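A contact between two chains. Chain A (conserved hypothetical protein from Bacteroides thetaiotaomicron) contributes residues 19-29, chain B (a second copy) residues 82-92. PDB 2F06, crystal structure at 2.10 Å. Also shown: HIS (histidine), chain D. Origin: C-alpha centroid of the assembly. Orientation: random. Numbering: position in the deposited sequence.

Chain A 19-29: RLTEVTEVLAK
Chain B 82-92: VPGALAKVLGF

Two helices pack nearly antiparallel, 152° between their N-to-C directions, with axes 8.5 Å apart at closest approach. In the register, CA atoms pair A:Thr21 with B:Leu90 at 5.3 Å, A:Thr24 with B:Ala87 at 5.0 Å and A:Ala28 with B:Gly84 at 4.6 Å. The pairs toward the end of chain A's stretch are small, A:Ala28 against B:Gly84 with A:Thr24 against B:Ala87 before it, while the larger B:Leu90 pairs with A:Thr21. The stretches bury 389 Å² between them, mostly through van der Waals contact.

Chain A is helical, with phi/psi near -63/-43 through its middle and i to i+4 backbone hydrogen bonds. A:Arg19 lies out of reach of chain B; its NH1 donates to A:Glu22 OE2 at 3.2 Å, a salt bridge within the helix, with both residues out of reach of chain B's stretch. A:Leu20 (t, p) leaves its backbone sideways, yet its end comes nearer, bringing CG 3.9 Å from B:Leu90 CD1 in an apolar contact.

A:Thr21 (m) also points sideways. Its OG1 lies 3.2 Å from B:Leu90 O, while its methyl CG2 rests 3.7 Å from B:Gly91 N. B:Gly91 has no side chain, though a CB would have room here, 3.9 Å from A:Thr21 CG2.

One turn on, A:Thr24 points toward chain B. Its chi1 of 63° (p) lets OG1 donate back to A:Thr21 O at 2.7 Å, satisfying the hydroxyl within its own helix, so that OG1 can sit against carbon, 3.3 Å from B:Ala87 CA. Its CG2 reaches 3.6 Å from B:Leu90 CD1. B:Leu90 (m, t) points toward chain A and has the largest covered area of any residue here, making contact with A:Leu20, A:Thr21 and A:Thr24.

B:Ala87 also points across, its CB 4.0 Å from A:Glu25 N; a methyl is enough to meet the backbone at this spacing. A:Glu25 (m, t) starts sideways, its aliphatic CG 4.3 Å from B:Ala87 CB and its carboxylate at an exposed position.

A:Ala28 closes the contact, its CB 3.4 Å from B:Gly84 CA and 4.1 Å from B:Pro83 C. B:Val82 to B:Ala85 form a type II turn, closed by B:Ala85 N to B:Val82 O at 3.2 Å, and B:Gly84 is the N-cap of helix 85-92. At phi/psi 92/-15 a CB on B:Gly84 would jam against the preceding carbonyl O and lie 3.5 Å from A:Ala28 CB, so glycine serves both turn and packing. The helix start also binds free histidine: B:Leu86 N donates to its OXT at 3.0 Å.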

ATOM      1  N   ARG A  19      13.235  -4.376 -13.481  1.00 27.83           N
ATOM      2  CA  ARG A  19      12.350  -5.407 -12.924  1.00 24.53           C
ATOM      3  C   ARG A  19      10.954  -5.608 -13.531  1.00 20.90           C
ATOM      4  O   ARG A  19      10.620  -6.727 -13.927  1.00 19.28           O
ATOM      5  CB  ARG A  19      12.525  -5.643 -11.401  1.00 25.94           C
ATOM      6  CG  ARG A  19      13.925  -6.329 -10.991  1.00 25.88           C
ATOM      7  CD  ARG A  19      14.070  -7.864 -11.345  1.00 30.52           C
ATOM      8  NE  ARG A  19      14.089  -8.819 -10.203  1.00 36.02           N
ATOM      9  CZ  ARG A  19      14.252 -10.171 -10.218  1.00 31.90           C
ATOM     10  NH1 ARG A  19      14.392 -10.915 -11.310  1.00 31.38           N
ATOM     11  NH2 ARG A  19      14.291 -10.805  -9.071  1.00 33.71           N
ATOM     12  N   LEU A  20      10.171  -4.548 -13.690  1.00 18.21           N
ATOM     13  CA  LEU A  20       8.844  -4.667 -14.336  1.00 16.10           C
ATOM     14  C   LEU A  20       8.982  -5.078 -15.840  1.00 14.32           C
ATOM     15  O   LEU A  20       8.233  -5.898 -16.316  1.00 13.51           O
ATOM     16  CB  LEU A  20       8.067  -3.315 -14.249  1.00 16.86           C
ATOM     17  CG  LEU A  20       6.699  -3.360 -14.955  1.00 17.18           C
ATOM     18  CD1 LEU A  20       5.813  -4.478 -14.455  1.00 15.71           C
ATOM     19  CD2 LEU A  20       5.944  -1.998 -14.884  1.00 14.37           C
ATOM     20  N   THR A  21       9.900  -4.452 -16.558  1.00 11.52           N
ATOM     21  CA  THR A  21      10.129  -4.762 -17.969  1.00 12.79           C
ATOM     22  C   THR A  21      10.572  -6.228 -18.049  1.00 11.24           C
ATOM     23  O   THR A  21      10.108  -6.936 -18.892  1.00 10.95           O
ATOM     24  CB  THR A  21      11.184  -3.873 -18.601  1.00 12.14           C
ATOM     25  OG1 THR A  21      10.701  -2.566 -18.618  1.00 13.17           O
ATOM     26  CG2 THR A  21      11.564  -4.253 -20.100  1.00 12.68           C
ATOM     27  N   GLU A  22      11.444  -6.647 -17.149  1.00 11.07           N
ATOM     28  CA  GLU A  22      11.980  -7.992 -17.133  1.00 11.86           C
ATOM     29  C   GLU A  22      10.849  -9.051 -16.946  1.00 11.34           C
ATOM     30  O   GLU A  22      10.793  -9.959 -17.694  1.00 10.43           O
ATOM     31  CB  GLU A  22      13.030  -8.080 -16.048  1.00 11.68           C
ATOM     32  CG  GLU A  22      13.633  -9.513 -15.942  1.00 15.22           C
ATOM     33  CD  GLU A  22      14.551  -9.720 -14.718  1.00 15.78           C
ATOM     34  OE1 GLU A  22      14.921  -8.712 -14.012  1.00 18.94           O
ATOM     35  OE2 GLU A  22      14.910 -10.917 -14.492  1.00 21.59           O
ATOM     36  N   VAL A  23       9.923  -8.854 -16.003  1.00 11.79           N
ATOM     37  CA  VAL A  23       8.695  -9.694 -15.872  1.00 13.57           C
ATOM     38  C   VAL A  23       7.952  -9.882 -17.211  1.00 14.16           C
ATOM     39  O   VAL A  23       7.658 -11.013 -17.601  1.00 11.49           O
ATOM     40  CB  VAL A  23       7.603  -9.075 -14.884  1.00 14.08           C
ATOM     41  CG1 VAL A  23       6.306  -9.832 -14.945  1.00 12.24           C
ATOM     42  CG2 VAL A  23       8.096  -9.047 -13.446  1.00 14.70           C
ATOM     43  N   THR A  24       7.643  -8.740 -17.858  1.00 12.96           N
ATOM     44  CA  THR A  24       6.894  -8.742 -19.107  1.00 12.12           C
ATOM     45  C   THR A  24       7.709  -9.467 -20.199  1.00 12.66           C
ATOM     46  O   THR A  24       7.101 -10.230 -20.962  1.00 13.55           O
ATOM     47  CB  THR A  24       6.451  -7.288 -19.551  1.00 12.03           C
ATOM     48  OG1 THR A  24       7.591  -6.468 -19.808  1.00 10.30           O
ATOM     49  CG2 THR A  24       5.536  -6.677 -18.512  1.00 11.52           C
ATOM     50  N   GLU A  25       9.049  -9.270 -20.263  1.00 12.42           N
ATOM     51  CA  GLU A  25       9.920 -10.024 -21.203  1.00 12.90           C
ATOM     52  C   GLU A  25       9.983 -11.556 -20.893  1.00 13.89           C
ATOM     53  O   GLU A  25      10.009 -12.400 -21.810  1.00 12.63           O
ATOM     54  CB  GLU A  25      11.328  -9.486 -21.171  1.00 12.91           C
ATOM     55  CG  GLU A  25      11.463  -8.067 -21.743  1.00 17.85           C
ATOM     56  CD  GLU A  25      12.860  -7.538 -21.578  1.00 22.30           C
ATOM     57  OE1 GLU A  25      13.642  -8.215 -20.904  1.00 24.61           O
ATOM     58  OE2 GLU A  25      13.185  -6.467 -22.139  1.00 25.16           O
ATOM     59  N   VAL A  26      10.054 -11.922 -19.615  1.00 12.62           N
ATOM     60  CA  VAL A  26       9.965 -13.354 -19.253  1.00 15.41           C
ATOM     61  C   VAL A  26       8.625 -13.969 -19.783  1.00 15.94           C
ATOM     62  O   VAL A  26       8.633 -14.987 -20.465  1.00 16.77           O
ATOM     63  CB  VAL A  26      10.091 -13.533 -17.716  1.00 13.68           C
ATOM     64  CG1 VAL A  26       9.638 -14.945 -17.357  1.00 15.14           C
ATOM     65  CG2 VAL A  26      11.533 -13.253 -17.292  1.00 13.40           C
ATOM     66  N   LEU A  27       7.483 -13.298 -19.524  1.00 16.13           N
ATOM     67  CA  LEU A  27       6.172 -13.809 -20.001  1.00 16.53           C
ATOM     68  C   LEU A  27       6.035 -13.816 -21.522  1.00 16.65           C
ATOM     69  O   LEU A  27       5.470 -14.767 -22.045  1.00 16.23           O
ATOM     70  CB  LEU A  27       4.979 -13.061 -19.383  1.00 16.26           C
ATOM     71  CG  LEU A  27       4.856 -13.118 -17.842  1.00 17.16           C
ATOM     72  CD1 LEU A  27       3.647 -12.442 -17.466  1.00 25.58           C
ATOM     73  CD2 LEU A  27       4.768 -14.532 -17.285  1.00 21.24           C
ATOM     74  N   ALA A  28       6.549 -12.782 -22.226  1.00 15.69           N
ATOM     75  CA  ALA A  28       6.417 -12.745 -23.668  1.00 16.48           C
ATOM     76  C   ALA A  28       7.237 -13.876 -24.308  1.00 15.75           C
ATOM     77  O   ALA A  28       6.812 -14.443 -25.291  1.00 14.13           O
ATOM     78  CB  ALA A  28       6.843 -11.422 -24.258  1.00 16.71           C
ATOM     79  N   LYS A  29       8.398 -14.169 -23.723  1.00 16.47           N
ATOM     80  CA  LYS A  29       9.339 -15.197 -24.205  1.00 17.99           C
ATOM     81  C   LYS A  29       8.704 -16.574 -24.053  1.00 17.45           C
ATOM     82  O   LYS A  29       9.129 -17.559 -24.691  1.00 17.91           O
ATOM     83  CB  LYS A  29      10.675 -15.102 -23.441  1.00 16.78           C
ATOM     84  CG  LYS A  29      11.770 -16.044 -23.906  1.00 22.36           C
ATOM     85  CD  LYS A  29      12.938 -16.140 -22.901  1.00 21.74           C
ATOM     86  CE  LYS A  29      14.105 -16.938 -23.455  1.00 28.48           C
ATOM     87  NZ  LYS A  29      13.592 -18.311 -23.778  1.00 31.78           N
TER
ATOM     88  N   VAL B  82      -1.225  -8.690 -27.692  1.00 23.61           N
ATOM     89  CA  VAL B  82      -0.460  -9.895 -28.112  1.00 24.25           C
ATOM     90  C   VAL B  82       0.724 -10.001 -27.170  1.00 24.98           C
ATOM     91  O   VAL B  82       1.173  -8.960 -26.655  1.00 25.31           O
ATOM     92  CB  VAL B  82       0.104  -9.802 -29.575  1.00 24.73           C
ATOM     93  CG1 VAL B  82      -0.978  -9.622 -30.604  1.00 25.05           C
ATOM     94  CG2 VAL B  82       1.111  -8.692 -29.705  1.00 24.29           C
ATOM     95  N   PRO B  83       1.214 -11.225 -26.890  1.00 24.59           N
ATOM     96  CA  PRO B  83       2.396 -11.251 -26.004  1.00 25.00           C
ATOM     97  C   PRO B  83       3.567 -10.376 -26.510  1.00 24.22           C
ATOM     98  O   PRO B  83       3.857 -10.339 -27.685  1.00 24.70           O
ATOM     99  CB  PRO B  83       2.807 -12.710 -25.982  1.00 23.75           C
ATOM    100  CG  PRO B  83       1.612 -13.476 -26.455  1.00 24.39           C
ATOM    101  CD  PRO B  83       0.794 -12.578 -27.302  1.00 25.28           C
ATOM    102  N   GLY B  84       4.248  -9.689 -25.611  1.00 23.68           N
ATOM    103  CA  GLY B  84       5.425  -8.929 -26.003  1.00 23.28           C
ATOM    104  C   GLY B  84       5.063  -7.495 -26.349  1.00 22.28           C
ATOM    105  O   GLY B  84       5.926  -6.641 -26.444  1.00 22.55           O
ATOM    106  N   ALA B  85       3.790  -7.204 -26.553  1.00 21.96           N
ATOM    107  CA  ALA B  85       3.434  -5.794 -26.933  1.00 21.92           C
ATOM    108  C   ALA B  85       3.711  -4.804 -25.797  1.00 20.99           C
ATOM    109  O   ALA B  85       4.358  -3.753 -25.971  1.00 21.65           O
ATOM    110  CB  ALA B  85       1.967  -5.724 -27.362  1.00 21.84           C
ATOM    111  N   LEU B  86       3.188  -5.101 -24.630  1.00 20.09           N
ATOM    112  CA  LEU B  86       3.460  -4.244 -23.507  1.00 19.21           C
ATOM    113  C   LEU B  86       4.985  -4.197 -23.176  1.00 18.63           C
ATOM    114  O   LEU B  86       5.523  -3.116 -22.863  1.00 18.02           O
ATOM    115  CB  LEU B  86       2.609  -4.609 -22.317  1.00 19.69           C
ATOM    116  CG  LEU B  86       2.744  -3.577 -21.133  1.00 17.75           C
ATOM    117  CD1 LEU B  86       2.563  -1.940 -21.402  1.00 16.86           C
ATOM    118  CD2 LEU B  86       1.901  -4.023 -19.950  1.00 22.59           C
ATOM    119  N   ALA B  87       5.658  -5.357 -23.259  1.00 19.07           N
ATOM    120  CA  ALA B  87       7.082  -5.475 -22.907  1.00 20.53           C
ATOM    121  C   ALA B  87       7.899  -4.499 -23.719  1.00 20.38           C
ATOM    122  O   ALA B  87       8.850  -3.894 -23.223  1.00 22.04           O
ATOM    123  CB  ALA B  87       7.591  -6.881 -23.153  1.00 18.96           C
ATOM    124  N   LYS B  88       7.482  -4.339 -24.956  1.00 21.06           N
ATOM    125  CA  LYS B  88       8.156  -3.499 -25.953  1.00 23.33           C
ATOM    126  C   LYS B  88       8.025  -2.017 -25.523  1.00 21.59           C
ATOM    127  O   LYS B  88       9.008  -1.304 -25.446  1.00 21.56           O
ATOM    128  CB  LYS B  88       7.633  -3.812 -27.377  1.00 21.40           C
ATOM    129  CG  LYS B  88       8.284  -2.979 -28.489  1.00 28.65           C
ATOM    130  CD  LYS B  88       8.144  -3.635 -29.899  1.00 28.14           C
ATOM    131  CE  LYS B  88       8.995  -2.883 -30.978  1.00 31.89           C
ATOM    132  NZ  LYS B  88       9.273  -3.710 -32.225  1.00 33.20           N
ATOM    133  N   VAL B  89       6.834  -1.601 -25.136  1.00 21.73           N
ATOM    134  CA  VAL B  89       6.637  -0.277 -24.515  1.00 21.46           C
ATOM    135  C   VAL B  89       7.454  -0.069 -23.245  1.00 21.22           C
ATOM    136  O   VAL B  89       8.168   0.920 -23.129  1.00 21.91           O
ATOM    137  CB  VAL B  89       5.148   0.007 -24.311  1.00 21.63           C
ATOM    138  CG1 VAL B  89       4.907   1.419 -23.649  1.00 22.41           C
ATOM    139  CG2 VAL B  89       4.429  -0.082 -25.676  1.00 21.66           C
ATOM    140  N   LEU B  90       7.407  -1.021 -22.312  1.00 21.34           N
ATOM    141  CA  LEU B  90       8.145  -0.897 -21.038  1.00 20.37           C
ATOM    142  C   LEU B  90       9.681  -0.785 -21.219  1.00 19.43           C
ATOM    143  O   LEU B  90      10.344  -0.039 -20.497  1.00 17.60           O
ATOM    144  CB  LEU B  90       7.750  -2.028 -20.064  1.00 21.76           C
ATOM    145  CG  LEU B  90       6.237  -1.981 -19.696  1.00 21.34           C
ATOM    146  CD1 LEU B  90       5.876  -3.151 -18.796  1.00 23.46           C
ATOM    147  CD2 LEU B  90       5.947  -0.623 -19.028  1.00 22.24           C
ATOM    148  N   GLY B  91      10.218  -1.518 -22.195  1.00 18.33           N
ATOM    149  CA  GLY B  91      11.635  -1.413 -22.541  1.00 18.98           C
ATOM    150  C   GLY B  91      12.019  -0.040 -23.104  1.00 18.48           C
ATOM    151  O   GLY B  91      13.071   0.445 -22.790  1.00 18.40           O
ATOM    152  N   PHE B  92      11.171   0.600 -23.913  1.00 18.59           N
ATOM    153  CA  PHE B  92      11.457   1.987 -24.327  1.00 19.91           C
ATOM    154  C   PHE B  92      11.636   2.831 -23.047  1.00 19.14           C
ATOM    155  O   PHE B  92      12.564   3.599 -22.955  1.00 19.76           O
ATOM    156  CB  PHE B  92      10.315   2.608 -25.171  1.00 20.22           C
ATOM    157  CG  PHE B  92      10.086   1.928 -26.498  1.00 23.76           C
ATOM    158  CD1 PHE B  92      11.186   1.489 -27.273  1.00 26.53           C
ATOM    159  CD2 PHE B  92       8.798   1.773 -26.998  1.00 24.22           C
ATOM    160  CE1 PHE B  92      11.006   0.855 -28.515  1.00 28.18           C
ATOM    161  CE2 PHE B  92       8.590   1.149 -28.235  1.00 25.92           C
ATOM    162  CZ  PHE B  92       9.701   0.674 -28.994  1.00 27.06           C
TER
HETATM  163  N   HIS D 151      -1.872  -8.510 -23.749  1.00 21.58           N
HETATM  164  CA  HIS D 151      -0.750  -7.613 -24.221  1.00 22.26           C
HETATM  165  C   HIS D 151       0.567  -8.191 -23.710  1.00 21.46           C
HETATM  166  O   HIS D 151       0.639  -9.352 -23.163  1.00 19.05           O
HETATM  167  CB  HIS D 151      -0.927  -6.179 -23.724  1.00 22.53           C
HETATM  168  CG  HIS D 151      -1.581  -6.075 -22.366  1.00 23.85           C
HETATM  169  ND1 HIS D 151      -2.902  -6.448 -22.137  1.00 28.78           N
HETATM  170  CD2 HIS D 151      -1.119  -5.599 -21.179  1.00 25.16           C
HETATM  171  CE1 HIS D 151      -3.226  -6.202 -20.877  1.00 20.14           C
HETATM  172  NE2 HIS D 151      -2.152  -5.706 -20.267  1.00 25.10           N
HETATM  173  OXT HIS D 151       1.567  -7.465 -23.916  1.00 21.15           O